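Local coordinates for 11S globulin seed storage protein (Amaranthus hypochondriacus, PDB 3QAC) that probably serves as a seed storage protein, a nutrient reservoir of the 11S globulin family built from two cupin modules in each chain, at residues 14-19 with 379-384; 69-74 with 166-171; 287-292 with 312-317; 334-339 with 447-452. One frame throughout, in Å; residues are numbered along the deposited sequence.

Contact 1 of 4, residues 14-19 with 379-384; sequences CQIDRL and VVPQNF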
loop_
_atom_site.group_PDB
_atom_site.type_symbol
_atom_site.label_atom_id
_atom_site.label_comp_id
_atom_site.label_asym_id
_atom_site.label_seq_id
_atom_site.Cartn_x
_atom_site.Cartn_y
_atom_site.Cartn_z
ATOM N N CYS A 14 0.597 17.445 5.779
ATOM C CA CYS A 14 -0.759 17.425 6.326
ATOM C C CYS A 14 -0.930 18.188 7.635
ATOM O O CYS A 14 -2.028 18.224 8.171
ATOM C CB CYS A 14 -1.290 15.992 6.462
ATOM S SG CYS A 14 -1.486 15.177 4.885
ATOM N N GLN A 15 0.145 18.789 8.147
ATOM C CA GLN A 15 0.039 19.766 9.230
ATOM C C GLN A 15 -0.532 21.043 8.638
ATOM O O GLN A 15 0.187 21.979 8.343
ATOM C CB GLN A 15 1.413 20.085 9.808
ATOM C CG GLN A 15 2.124 18.888 10.385
ATOM C CD GLN A 15 1.388 18.322 11.565
ATOM O OE1 GLN A 15 0.503 17.479 11.412
ATOM N NE2 GLN A 15 1.739 18.785 12.758
ATOM N N ILE A 16 -1.838 21.074 8.468
ATOM C CA ILE A 16 -2.479 22.143 7.755
ATOM C C ILE A 16 -3.240 23.067 8.701
ATOM O O ILE A 16 -4.061 22.611 9.502
ATOM C CB ILE A 16 -3.399 21.543 6.696
ATOM C CG1 ILE A 16 -2.550 21.070 5.517
ATOM C CG2 ILE A 16 -4.479 22.528 6.274
ATOM C CD1 ILE A 16 -3.309 20.210 4.589
ATOM N N ASP A 17 -2.933 24.364 8.631
ATOM C CA ASP A 17 -3.733 25.363 9.341
ATOM C C ASP A 17 -4.368 26.362 8.397
ATOM O O ASP A 17 -5.112 27.239 8.825
ATOM C CB ASP A 17 -2.966 26.090 10.456
ATOM C CG ASP A 17 -1.489 25.862 10.389
ATOM O OD1 ASP A 17 -0.978 25.124 11.268
ATOM O OD2 ASP A 17 -0.850 26.415 9.463
ATOM N N ARG A 18 -4.104 26.219 7.110
ATOM C CA ARG A 18 -4.733 27.094 6.141
ATOM C C ARG A 18 -5.054 26.348 4.851
ATOM O O ARG A 18 -4.169 25.805 4.198
ATOM C CB ARG A 18 -3.815 28.287 5.850
ATOM C CG ARG A 18 -4.366 29.285 4.845
ATOM C CD ARG A 18 -3.323 30.391 4.579
ATOM N NE ARG A 18 -3.831 31.453 3.715
ATOM C CZ ARG A 18 -3.694 31.458 2.393
ATOM N NH1 ARG A 18 -3.060 30.461 1.798
ATOM N NH2 ARG A 18 -4.189 32.455 1.667
ATOM N N LEU A 19 -6.326 26.320 4.483
ATOM C CA LEU A 19 -6.705 25.795 3.188
ATOM C C LEU A 19 -7.206 26.965 2.387
ATOM O O LEU A 19 -7.539 28.016 2.929
ATOM C CB LEU A 19 -7.795 24.748 3.293
ATOM C CG LEU A 19 -7.490 23.475 4.071
ATOM C CD1 LEU A 19 -8.795 22.700 4.323
ATOM C CD2 LEU A 19 -6.454 22.624 3.353
ATOM N N VAL A 379 -9.484 21.276 -0.736
ATOM C CA VAL A 379 -9.081 19.962 -0.317
ATOM C C VAL A 379 -9.417 19.814 1.141
ATOM O O VAL A 379 -8.897 20.549 1.994
ATOM C CB VAL A 379 -7.574 19.743 -0.484
ATOM C CG1 VAL A 379 -7.173 18.348 0.020
ATOM C CG2 VAL A 379 -7.177 19.927 -1.920
ATOM N N VAL A 380 -10.299 18.875 1.427
ATOM C CA VAL A 380 -10.596 18.496 2.793
ATOM C C VAL A 380 -9.778 17.272 3.157
ATOM O O VAL A 380 -10.013 16.194 2.634
ATOM C CB VAL A 380 -12.069 18.125 2.980
ATOM C CG1 VAL A 380 -12.382 18.051 4.472
ATOM C CG2 VAL A 380 -12.997 19.133 2.248
ATOM N N PRO A 381 -8.790 17.440 4.041
ATOM C CA PRO A 381 -7.990 16.282 4.455
ATOM C C PRO A 381 -8.796 15.287 5.284
ATOM O O PRO A 381 -9.710 15.657 6.048
ATOM C CB PRO A 381 -6.871 16.908 5.306
ATOM C CG PRO A 381 -6.853 18.393 4.903
ATOM C CD PRO A 381 -8.305 18.701 4.618
ATOM N N GLN A 382 -8.453 14.013 5.112
ATOM C CA GLN A 382 -9.036 12.938 5.895
ATOM C C GLN A 382 -9.188 13.377 7.326
ATOM O O GLN A 382 -8.238 13.888 7.923
ATOM C CB GLN A 382 -8.157 11.683 5.865
ATOM C CG GLN A 382 -8.652 10.584 6.823
ATOM C CD GLN A 382 -7.684 9.416 6.971
ATOM O OE1 GLN A 382 -8.073 8.344 7.440
ATOM N NE2 GLN A 382 -6.425 9.616 6.572
ATOM N N ASN A 383 -10.387 13.177 7.862
ATOM C CA ASN A 383 -10.680 13.388 9.263
ATOM C C ASN A 383 -10.906 14.846 9.615
ATOM O O ASN A 383 -11.382 15.138 10.700
ATOM C CB ASN A 383 -9.607 12.762 10.173
ATOM C CG ASN A 383 -9.808 11.257 10.386
ATOM O OD1 ASN A 383 -9.191 10.665 11.273
ATOM N ND2 ASN A 383 -10.678 10.643 9.583
ATOM N N PHE A 384 -10.587 15.762 8.702
ATOM C CA PHE A 384 -10.888 17.164 8.957
ATOM C C PHE A 384 -12.402 17.377 8.930
ATOM O O PHE A 384 -13.087 16.989 7.977
ATOM C CB PHE A 384 -10.182 18.096 7.958
ATOM C CG PHE A 384 -8.723 18.398 8.303
ATOM C CD1 PHE A 384 -8.181 19.659 8.049
ATOM C CD2 PHE A 384 -7.903 17.425 8.859
ATOM C CE1 PHE A 384 -6.848 19.954 8.341
ATOM C CE2 PHE A 384 -6.566 17.706 9.169
ATOM C CZ PHE A 384 -6.037 18.988 8.904
#
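Leu19 and Pro381 reach toward each other tip to tip, Leu19 CD1 standing 4.0 Å from Pro381 CD, where the N-terminal loop lies against the last strand residues and the following turn of the C-terminal cupin barrel. The same CD1 comes within 3.2 Å of Val379 O, a close carbon-to-carbonyl approach. Beside this pair, Ile16 uses both of its branches. Its CG2, set anti to the backbone N, meets Phe384 CE1 at 4.1 Å, while its CD1 rests 4.0 Å from Pro381 CG. Phe384 also presents its edge to the carbonyl Ile16 O. An alanine in place of Leu19 would lose both methyl branches and would probably open a gap in front of Pro381 CD and Val379 O. No hydrogen bond crosses between 14-19 and 379-384, so apolar packing carries the contact.

The second shell holds these groups in place. A type II turn from Pro381 to Phe384 folds the phenyl ring back over its own first residue, with Pro381 CG 3.6 Å above one ring face. Ile16 O is gripped by Asn361 ND2, and strand 354-360 supplies Ile359 to both Leu19 and Phe384. Cys14 is tied by disulfide to Cys47, and its backbone N bonds Asp174 OD2 of a second subunit. The turn itself is closed by Phe384 N donating to Pro381 O at 2.8 Å.

Contact 2 of 4, residues 69-74 with 166-171; sequences SAPELI and TANHAN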
loop_
_atom_site.group_PDB
_atom_site.type_symbol
_atom_site.label_atom_id
_atom_site.label_comp_id
_atom_site.label_asym_id
_atom_site.label_seq_id
_atom_site.Cartn_x
_atom_site.Cartn_y
_atom_site.Cartn_z
ATOM N N SER A 69 0.287 7.238 -15.504
ATOM C CA SER A 69 0.609 6.167 -14.580
ATOM C C SER A 69 -0.326 6.145 -13.382
ATOM O O SER A 69 -0.378 5.155 -12.666
ATOM C CB SER A 69 2.045 6.327 -14.082
ATOM O OG SER A 69 2.179 7.571 -13.422
ATOM N N ALA A 70 -1.052 7.235 -13.149
ATOM C CA ALA A 70 -2.029 7.268 -12.050
ATOM C C ALA A 70 -3.471 7.019 -12.517
ATOM O O ALA A 70 -3.836 7.413 -13.623
ATOM C CB ALA A 70 -1.951 8.590 -11.318
ATOM N N PRO A 71 -4.302 6.385 -11.664
ATOM C CA PRO A 71 -5.721 6.201 -11.980
ATOM C C PRO A 71 -6.403 7.556 -11.911
ATOM O O PRO A 71 -5.928 8.437 -11.196
ATOM C CB PRO A 71 -6.249 5.338 -10.818
ATOM C CG PRO A 71 -5.082 5.005 -9.963
ATOM C CD PRO A 71 -3.993 5.976 -10.287
ATOM N N GLU A 72 -7.505 7.718 -12.626
ATOM C CA GLU A 72 -8.203 8.987 -12.636
ATOM C C GLU A 72 -9.660 8.756 -12.385
ATOM O O GLU A 72 -10.214 7.744 -12.787
ATOM C CB GLU A 72 -8.089 9.659 -13.993
ATOM C CG GLU A 72 -6.688 9.843 -14.496
ATOM C CD GLU A 72 -6.699 10.578 -15.793
ATOM O OE1 GLU A 72 -7.487 10.184 -16.674
ATOM O OE2 GLU A 72 -5.960 11.573 -15.925
ATOM N N LEU A 73 -10.260 9.729 -11.732
ATOM C CA LEU A 73 -11.672 9.793 -11.499
ATOM C C LEU A 73 -12.110 11.014 -12.261
ATOM O O LEU A 73 -11.618 12.118 -12.011
ATOM C CB LEU A 73 -11.930 9.992 -10.014
ATOM C CG LEU A 73 -13.031 9.136 -9.415
ATOM C CD1 LEU A 73 -12.818 7.684 -9.817
ATOM C CD2 LEU A 73 -13.022 9.285 -7.911
ATOM N N ILE A 74 -13.027 10.819 -13.195
ATOM C CA ILE A 74 -13.459 11.880 -14.083
ATOM C C ILE A 74 -14.937 12.210 -13.869
ATOM O O ILE A 74 -15.791 11.331 -13.863
ATOM C CB ILE A 74 -13.250 11.460 -15.527
ATOM C CG1 ILE A 74 -11.795 11.013 -15.727
ATOM C CG2 ILE A 74 -13.615 12.592 -16.449
ATOM C CD1 ILE A 74 -11.533 10.171 -16.938
ATOM N N THR A 166 -2.128 10.604 -7.875
ATOM C CA THR A 166 -0.719 10.317 -8.055
ATOM C C THR A 166 -0.205 9.472 -6.909
ATOM O O THR A 166 0.729 8.709 -7.082
ATOM C CB THR A 166 0.082 11.618 -8.135
ATOM O OG1 THR A 166 -0.378 12.498 -7.113
ATOM C CG2 THR A 166 -0.155 12.300 -9.454
ATOM N N ALA A 167 -0.822 9.601 -5.743
ATOM C CA ALA A 167 -0.418 8.808 -4.586
ATOM C C ALA A 167 -1.010 7.384 -4.559
ATOM O O ALA A 167 -0.785 6.636 -3.615
ATOM C CB ALA A 167 -0.777 9.539 -3.302
ATOM N N ASN A 168 -1.776 7.022 -5.586
ATOM C CA ASN A 168 -2.343 5.675 -5.676
ATOM C C ASN A 168 -1.229 4.650 -5.713
ATOM O O ASN A 168 -0.227 4.855 -6.392
ATOM C CB ASN A 168 -3.197 5.536 -6.946
ATOM C CG ASN A 168 -4.257 4.417 -6.840
ATOM O OD1 ASN A 168 -4.007 3.261 -7.184
ATOM N ND2 ASN A 168 -5.439 4.778 -6.381
ATOM N N HIS A 169 -1.417 3.541 -5.004
ATOM C CA HIS A 169 -0.536 2.378 -5.115
ATOM C C HIS A 169 -0.287 2.005 -6.575
ATOM O O HIS A 169 0.781 1.500 -6.918
ATOM C CB HIS A 169 -1.158 1.171 -4.402
ATOM C CG HIS A 169 -2.205 0.462 -5.214
ATOM N ND1 HIS A 169 -3.516 0.898 -5.293
ATOM C CD2 HIS A 169 -2.129 -0.647 -5.991
ATOM C CE1 HIS A 169 -4.202 0.081 -6.079
ATOM N NE2 HIS A 169 -3.383 -0.859 -6.520
ATOM N N ALA A 170 -1.267 2.265 -7.435
ATOM C CA ALA A 170 -1.117 1.933 -8.853
ATOM C C ALA A 170 -0.059 2.782 -9.570
ATOM O O ALA A 170 0.540 2.334 -10.538
ATOM C CB ALA A 170 -2.458 2.020 -9.574
ATOM N N ASN A 171 0.144 4.014 -9.114
ATOM C CA ASN A 171 1.183 4.862 -9.683
ATOM C C ASN A 171 2.551 4.540 -9.083
ATOM O O ASN A 171 2.792 4.805 -7.908
ATOM C CB ASN A 171 0.885 6.351 -9.474
ATOM C CG ASN A 171 2.056 7.244 -9.935
ATOM O OD1 ASN A 171 2.741 6.930 -10.903
ATOM N ND2 ASN A 171 2.296 8.328 -9.219
#
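Ser69 and Asn171 meet through their polar ends, and Pro71 and Asn168 through the CG-CD edge of the Pro71 ring, set over the Asn168 amide. Ser69 OG donates to Asn171 OD1 over 2.7 Å, coming from well above the carbonyl plane, 55° out of it. The serine reaches there because chi1 (60°) sets OG between the backbone N and the carbonyl carbon. Asn171 CG lies anti to the backbone N, and its amide is held at both ends. OD1 also accepts from Leu173 N. ND2 lies in plane with Thr166 O and donates to one of its lone pairs at 2.7 Å, and it has a second acceptor in Asp174 O. With four bonds from the two ends, the amide has little scope to rotate.

Next to it the Pro71 ring crosses the Asn168 side chain. Pro71 CG is 3.3 Å from Asn168 CG and nearly as close to CB, OD1 and ND2, which places it above the amide and not beside a single atom. Asn168 ND2 is tied to Asp165 OD2 and Leu321 O. Ala170 CB touches Pro71 CG from the third position of the turn, at 4.0 Å, and Ala70 CB packs on Thr166 CA. Asn383 and Gln382 of a third subunit lie against Ser69 and Asn171.

Asn168 OD1 accepts from Ala170 N at 2.9 Å, and Asn171 N bonds Asn168 O. The result is an Asx turn within a type I beta turn, set against the residues that lead into strand 72-78 in the N-terminal cupin barrel.

Contact 3 of 4, residues 287-292 with 312-317; sequences LAVNVD and SFNLPI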
loop_
_atom_site.group_PDB
_atom_site.type_symbol
_atom_site.label_atom_id
_atom_site.label_comp_id
_atom_site.label_asym_id
_atom_site.label_seq_id
_atom_site.Cartn_x
_atom_site.Cartn_y
_atom_site.Cartn_z
ATOM N N LEU A 287 -17.945 1.432 -16.648
ATOM C CA LEU A 287 -16.841 2.137 -16.003
ATOM C C LEU A 287 -17.258 3.529 -15.544
ATOM O O LEU A 287 -16.411 4.387 -15.278
ATOM C CB LEU A 287 -15.640 2.243 -16.946
ATOM C CG LEU A 287 -14.848 0.948 -17.102
ATOM C CD1 LEU A 287 -13.741 1.138 -18.102
ATOM C CD2 LEU A 287 -14.286 0.538 -15.762
ATOM N N ALA A 288 -18.568 3.744 -15.465
ATOM C CA ALA A 288 -19.118 5.027 -15.054
ATOM C C ALA A 288 -20.465 4.841 -14.376
ATOM O O ALA A 288 -21.152 3.864 -14.620
ATOM C CB ALA A 288 -19.268 5.937 -16.245
ATOM N N VAL A 289 -20.823 5.767 -13.494
ATOM C CA VAL A 289 -22.217 5.922 -13.102
ATOM C C VAL A 289 -22.588 7.411 -13.098
ATOM O O VAL A 289 -21.809 8.266 -12.685
ATOM C CB VAL A 289 -22.595 5.247 -11.739
ATOM C CG1 VAL A 289 -21.545 4.251 -11.273
ATOM C CG2 VAL A 289 -22.873 6.295 -10.676
ATOM N N ASN A 290 -23.780 7.715 -13.588
ATOM C CA ASN A 290 -24.238 9.085 -13.624
ATOM C C ASN A 290 -24.838 9.473 -12.276
ATOM O O ASN A 290 -25.816 8.874 -11.824
ATOM C CB ASN A 290 -25.241 9.270 -14.744
ATOM C CG ASN A 290 -25.441 10.705 -15.089
ATOM O OD1 ASN A 290 -25.999 11.456 -14.299
ATOM N ND2 ASN A 290 -24.979 11.112 -16.269
ATOM N N VAL A 291 -24.231 10.454 -11.617
ATOM C CA VAL A 291 -24.657 10.831 -10.273
ATOM C C VAL A 291 -25.792 11.841 -10.325
ATOM O O VAL A 291 -26.295 12.276 -9.292
ATOM C CB VAL A 291 -23.497 11.400 -9.427
ATOM C CG1 VAL A 291 -22.533 10.295 -9.061
ATOM C CG2 VAL A 291 -22.797 12.492 -10.179
ATOM N N ASP A 292 -26.198 12.213 -11.533
ATOM C CA ASP A 292 -27.369 13.072 -11.685
ATOM C C ASP A 292 -28.676 12.270 -11.671
ATOM O O ASP A 292 -29.769 12.828 -11.770
ATOM C CB ASP A 292 -27.244 13.927 -12.939
ATOM C CG ASP A 292 -26.374 15.134 -12.709
ATOM O OD1 ASP A 292 -26.142 15.428 -11.513
ATOM O OD2 ASP A 292 -25.950 15.792 -13.696
ATOM N N SER A 312 -17.557 1.182 -4.682
ATOM C CA SER A 312 -17.254 -0.113 -5.268
ATOM C C SER A 312 -18.497 -0.953 -5.558
ATOM O O SER A 312 -18.409 -1.958 -6.251
ATOM C CB SER A 312 -16.338 -0.900 -4.336
ATOM O OG SER A 312 -15.092 -0.258 -4.181
ATOM N N PHE A 313 -19.643 -0.548 -5.020
ATOM C CA PHE A 313 -20.888 -1.299 -5.206
ATOM C C PHE A 313 -21.627 -0.904 -6.480
ATOM O O PHE A 313 -22.087 -1.763 -7.221
ATOM C CB PHE A 313 -21.783 -1.178 -3.971
ATOM C CG PHE A 313 -21.043 -1.429 -2.698
ATOM C CD1 PHE A 313 -20.638 -2.713 -2.365
ATOM C CD2 PHE A 313 -20.698 -0.378 -1.860
ATOM C CE1 PHE A 313 -19.919 -2.948 -1.203
ATOM C CE2 PHE A 313 -19.986 -0.598 -0.690
ATOM C CZ PHE A 313 -19.591 -1.888 -0.363
ATOM N N ASN A 314 -21.726 0.385 -6.764
ATOM C CA ASN A 314 -22.317 0.762 -8.035
ATOM C C ASN A 314 -21.274 0.927 -9.135
ATOM O O ASN A 314 -21.611 0.941 -10.313
ATOM C CB ASN A 314 -23.204 2.001 -7.898
ATOM C CG ASN A 314 -22.519 3.123 -7.145
ATOM O OD1 ASN A 314 -23.161 3.894 -6.434
ATOM N ND2 ASN A 314 -21.213 3.200 -7.282
ATOM N N LEU A 315 -20.006 1.052 -8.751
ATOM C CA LEU A 315 -18.920 1.097 -9.732
ATOM C C LEU A 315 -17.811 0.160 -9.273
ATOM O O LEU A 315 -16.869 0.575 -8.578
ATOM C CB LEU A 315 -18.404 2.527 -9.918
ATOM C CG LEU A 315 -17.583 2.796 -11.187
ATOM C CD1 LEU A 315 -18.088 1.976 -12.349
ATOM C CD2 LEU A 315 -17.598 4.261 -11.550
ATOM N N PRO A 316 -17.931 -1.127 -9.642
ATOM C CA PRO A 316 -17.070 -2.187 -9.090
ATOM C C PRO A 316 -15.585 -1.983 -9.384
ATOM O O PRO A 316 -14.754 -2.360 -8.567
ATOM C CB PRO A 316 -17.598 -3.465 -9.763
ATOM C CG PRO A 316 -19.038 -3.129 -10.128
ATOM C CD PRO A 316 -18.979 -1.668 -10.529
ATOM N N ILE A 317 -15.265 -1.386 -10.527
ATOM C CA ILE A 317 -13.875 -1.111 -10.867
ATOM C C ILE A 317 -13.201 -0.307 -9.735
ATOM O O ILE A 317 -12.003 -0.435 -9.499
ATOM C CB ILE A 317 -13.770 -0.387 -12.233
ATOM C CG1 ILE A 317 -12.324 -0.283 -12.702
ATOM C CG2 ILE A 317 -14.387 0.995 -12.168
ATOM C CD1 ILE A 317 -11.604 -1.593 -12.771
#
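Beside the packing of Val289 on Leu315, Asp292 N donates to Asn290 OD1 at 2.9 Å, an Asx turn at the end of strand 288-290. Asn290 ND2 is taken up by Glu136 O. Across the contact itself no hydrogen bond forms, and the fit is apolar. Val289 CG1 lies 3.4 Å from Asn314 O and 3.8 Å from Leu315 CB. Its chi1 of -15° nearly eclipses CG1 with the backbone N, a strained setting.

Leu315 CG is anti to its backbone N, and CD1 stands over the face of the Leu287-Ala288 peptide, 3.6 Å from Ala288 N. CD2 rests on Ala288 CA from the same side chain. An alanine at Leu315 would keep the touch on Val289 but would probably leave the peptide between Leu287 and Ala288 without its apolar cover. Farther along, the Leu287 side chain passes obliquely across Ile317, its CD2 3.6 Å from Ile317 CG2.

Strand 288-290 is an outer strand, within this chain, of the sheet to which 72-78 and 138-142 also belong. Segment 312-317 links strand 305-310 to helix 318-321, and Val310 and Ala141 touch Leu315 and Ile317 respectively, so that this packing joins the two cupin modules.

Contact 4 of 4, residues 334-339 with 447-452; sequences AMMAPH and TTLFRS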
loop_
_atom_site.group_PDB
_atom_site.type_symbol
_atom_site.label_atom_id
_atom_site.label_comp_id
_atom_site.label_asym_id
_atom_site.label_seq_id
_atom_site.Cartn_x
_atom_site.Cartn_y
_atom_site.Cartn_z
ATOM N N ALA A 334 -29.805 25.498 2.229
ATOM C CA ALA A 334 -29.680 24.202 2.861
ATOM C C ALA A 334 -28.235 23.988 3.255
ATOM O O ALA A 334 -27.324 24.644 2.732
ATOM C CB ALA A 334 -30.143 23.101 1.932
ATOM N N MET A 335 -28.027 23.078 4.194
ATOM C CA MET A 335 -26.681 22.772 4.638
ATOM C C MET A 335 -26.460 21.275 4.777
ATOM O O MET A 335 -27.399 20.495 4.957
ATOM C CB MET A 335 -26.356 23.479 5.961
ATOM C CG MET A 335 -26.564 22.615 7.188
ATOM S SD MET A 335 -25.947 23.391 8.703
ATOM C CE MET A 335 -26.598 25.048 8.497
ATOM N N MET A 336 -25.200 20.886 4.651
ATOM C CA MET A 336 -24.777 19.552 5.018
ATOM C C MET A 336 -24.179 19.680 6.410
ATOM O O MET A 336 -23.253 20.455 6.616
ATOM C CB MET A 336 -23.744 19.034 4.024
ATOM C CG MET A 336 -23.307 17.614 4.310
ATOM S SD MET A 336 -22.461 16.902 2.899
ATOM C CE MET A 336 -22.242 15.215 3.442
ATOM N N ALA A 337 -24.739 18.955 7.367
ATOM C CA ALA A 337 -24.283 19.049 8.740
ATOM C C ALA A 337 -22.776 18.888 8.847
ATOM O O ALA A 337 -22.152 18.227 8.018
ATOM C CB ALA A 337 -24.966 18.021 9.604
ATOM N N PRO A 338 -22.189 19.486 9.885
ATOM C CA PRO A 338 -20.762 19.269 10.099
ATOM C C PRO A 338 -20.509 17.769 10.093
ATOM O O PRO A 338 -21.222 17.027 10.754
ATOM C CB PRO A 338 -20.531 19.839 11.500
ATOM C CG PRO A 338 -21.616 20.844 11.689
ATOM C CD PRO A 338 -22.807 20.259 10.974
ATOM N N HIS A 339 -19.523 17.335 9.329
ATOM C CA HIS A 339 -19.194 15.930 9.248
ATOM C C HIS A 339 -17.716 15.817 8.977
ATOM O O HIS A 339 -17.055 16.798 8.633
ATOM C CB HIS A 339 -19.945 15.268 8.098
ATOM C CG HIS A 339 -19.689 15.924 6.781
ATOM N ND1 HIS A 339 -20.190 17.167 6.468
ATOM C CD2 HIS A 339 -18.963 15.527 5.709
ATOM C CE1 HIS A 339 -19.795 17.504 5.253
ATOM N NE2 HIS A 339 -19.051 16.525 4.771
ATOM N N THR A 447 -31.404 13.713 8.107
ATOM C CA THR A 447 -30.197 12.930 7.908
ATOM C C THR A 447 -29.233 13.691 7.004
ATOM O O THR A 447 -29.490 13.837 5.811
ATOM C CB THR A 447 -30.520 11.577 7.228
ATOM O OG1 THR A 447 -31.131 10.698 8.174
ATOM C CG2 THR A 447 -29.255 10.933 6.715
ATOM N N THR A 448 -28.135 14.185 7.580
ATOM C CA THR A 448 -26.984 14.667 6.803
ATOM C C THR A 448 -27.211 15.988 6.083
ATOM O O THR A 448 -26.370 16.881 6.150
ATOM C CB THR A 448 -26.540 13.624 5.750
ATOM O OG1 THR A 448 -26.072 12.445 6.410
ATOM C CG2 THR A 448 -25.428 14.185 4.867
ATOM N N LEU A 449 -28.326 16.083 5.357
ATOM C CA LEU A 449 -28.715 17.305 4.660
ATOM C C LEU A 449 -29.907 17.944 5.356
ATOM O O LEU A 449 -30.903 17.274 5.628
ATOM C CB LEU A 449 -29.072 16.995 3.217
ATOM C CG LEU A 449 -27.913 16.429 2.406
ATOM C CD1 LEU A 449 -28.347 16.177 0.983
ATOM C CD2 LEU A 449 -26.744 17.391 2.445
ATOM N N PHE A 450 -29.790 19.237 5.649
ATOM C CA PHE A 450 -30.799 19.972 6.402
ATOM C C PHE A 450 -31.284 21.168 5.618
ATOM O O PHE A 450 -30.526 21.784 4.876
ATOM C CB PHE A 450 -30.211 20.535 7.693
ATOM C CG PHE A 450 -29.554 19.518 8.560
ATOM C CD1 PHE A 450 -28.643 19.914 9.524
ATOM C CD2 PHE A 450 -29.844 18.168 8.421
ATOM C CE1 PHE A 450 -28.037 18.983 10.338
ATOM C CE2 PHE A 450 -29.235 17.225 9.218
ATOM C CZ PHE A 450 -28.331 17.625 10.183
ATOM N N ARG A 451 -32.547 21.518 5.811
ATOM C CA ARG A 451 -33.032 22.783 5.316
ATOM C C ARG A 451 -32.703 23.836 6.361
ATOM O O ARG A 451 -33.007 23.666 7.544
ATOM C CB ARG A 451 -34.529 22.732 5.049
ATOM C CG ARG A 451 -35.004 23.935 4.266
ATOM C CD ARG A 451 -33.856 24.506 3.436
ATOM N NE ARG A 451 -34.142 25.864 2.999
ATOM C CZ ARG A 451 -34.864 26.162 1.923
ATOM N NH1 ARG A 451 -35.370 25.190 1.169
ATOM N NH2 ARG A 451 -35.080 27.432 1.601
ATOM N N SER A 452 -32.051 24.909 5.924
ATOM C CA SER A 452 -31.575 25.950 6.837
ATOM C C SER A 452 -32.009 27.349 6.398
ATOM O O SER A 452 -32.537 27.535 5.297
ATOM C CB SER A 452 -30.046 25.892 6.981
ATOM O OG SER A 452 -29.644 24.724 7.684
HETATM O O HOH W 1 -23.414 15.538 7.399
#
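Phe450 sets its CG anti to the carbonyl carbon (chi1 -54°), and Met335 bends at chi3 (45°), bringing its CE back toward Ser452. The two residues are a hydrogen-bonded pair of a short antiparallel ladder in which strand 449-450, near the C-terminus, adds to strand 335-341 of the C-terminal cupin barrel. Phe450 N donates to Met335 O at 2.8 Å, almost straight along the C=O axis, and Met335 N returns the bond to Phe450 O. Ala337 N reaches Thr448 O at 2.9 Å as the third link. Met336 and Leu449 form the non-hydrogen-bonded pair between them.

On the face of Met335 and Phe450, Met335 CG lies 4.1 Å from Phe450 CD1, and Ala337 CB presses on Phe450 CE1 at 3.3 Å, a tight fit. Arg444 makes a cation-pi contact with this ring, and Ser223 of a second subunit packs on it. On the other face, Met336 is extended beyond CG and runs alongside Thr448, its CE meeting Thr448 CG2 at 3.6 Å. The same CE sits above one face of the His339 ring, toward its rim. Leu449 CD2 approaches Met336 CB.

Ala337 O is gripped twice, by His339 ND1 at 2.7 Å and by a water that donates to it and makes a second, weak bond to Thr448 O. Ser452 OG, buried by the contact and without a hydrogen-bond partner in the model, lies 3.2 Å from Met335 CE.

How the contacts relate
All four contacts are buried, but contacts 2 and 3 lie nearer the middle of the chain and contacts 1 and 4 farther out. Chemistry does not simply follow depth. Of the outer two, contact 4 is a true strand pairing with backbone hydrogen bonds, whereas contact 1 is apolar packing without a bond across. Of the inner two, contact 3 is likewise apolar, and contact 2 adds a side-chain bond. Contacts 2 and 3, with centres about 17 Å apart, reach the same sheet of the N-terminal barrel; no other chain touches contact 3. The rest meet neighbouring subunits. Gln382 of contact 1 packs on Ala170 of a second subunit, the turn of contact 2 in that copy, and contact 4 meets Ser223 and Glu222 of the second subunit.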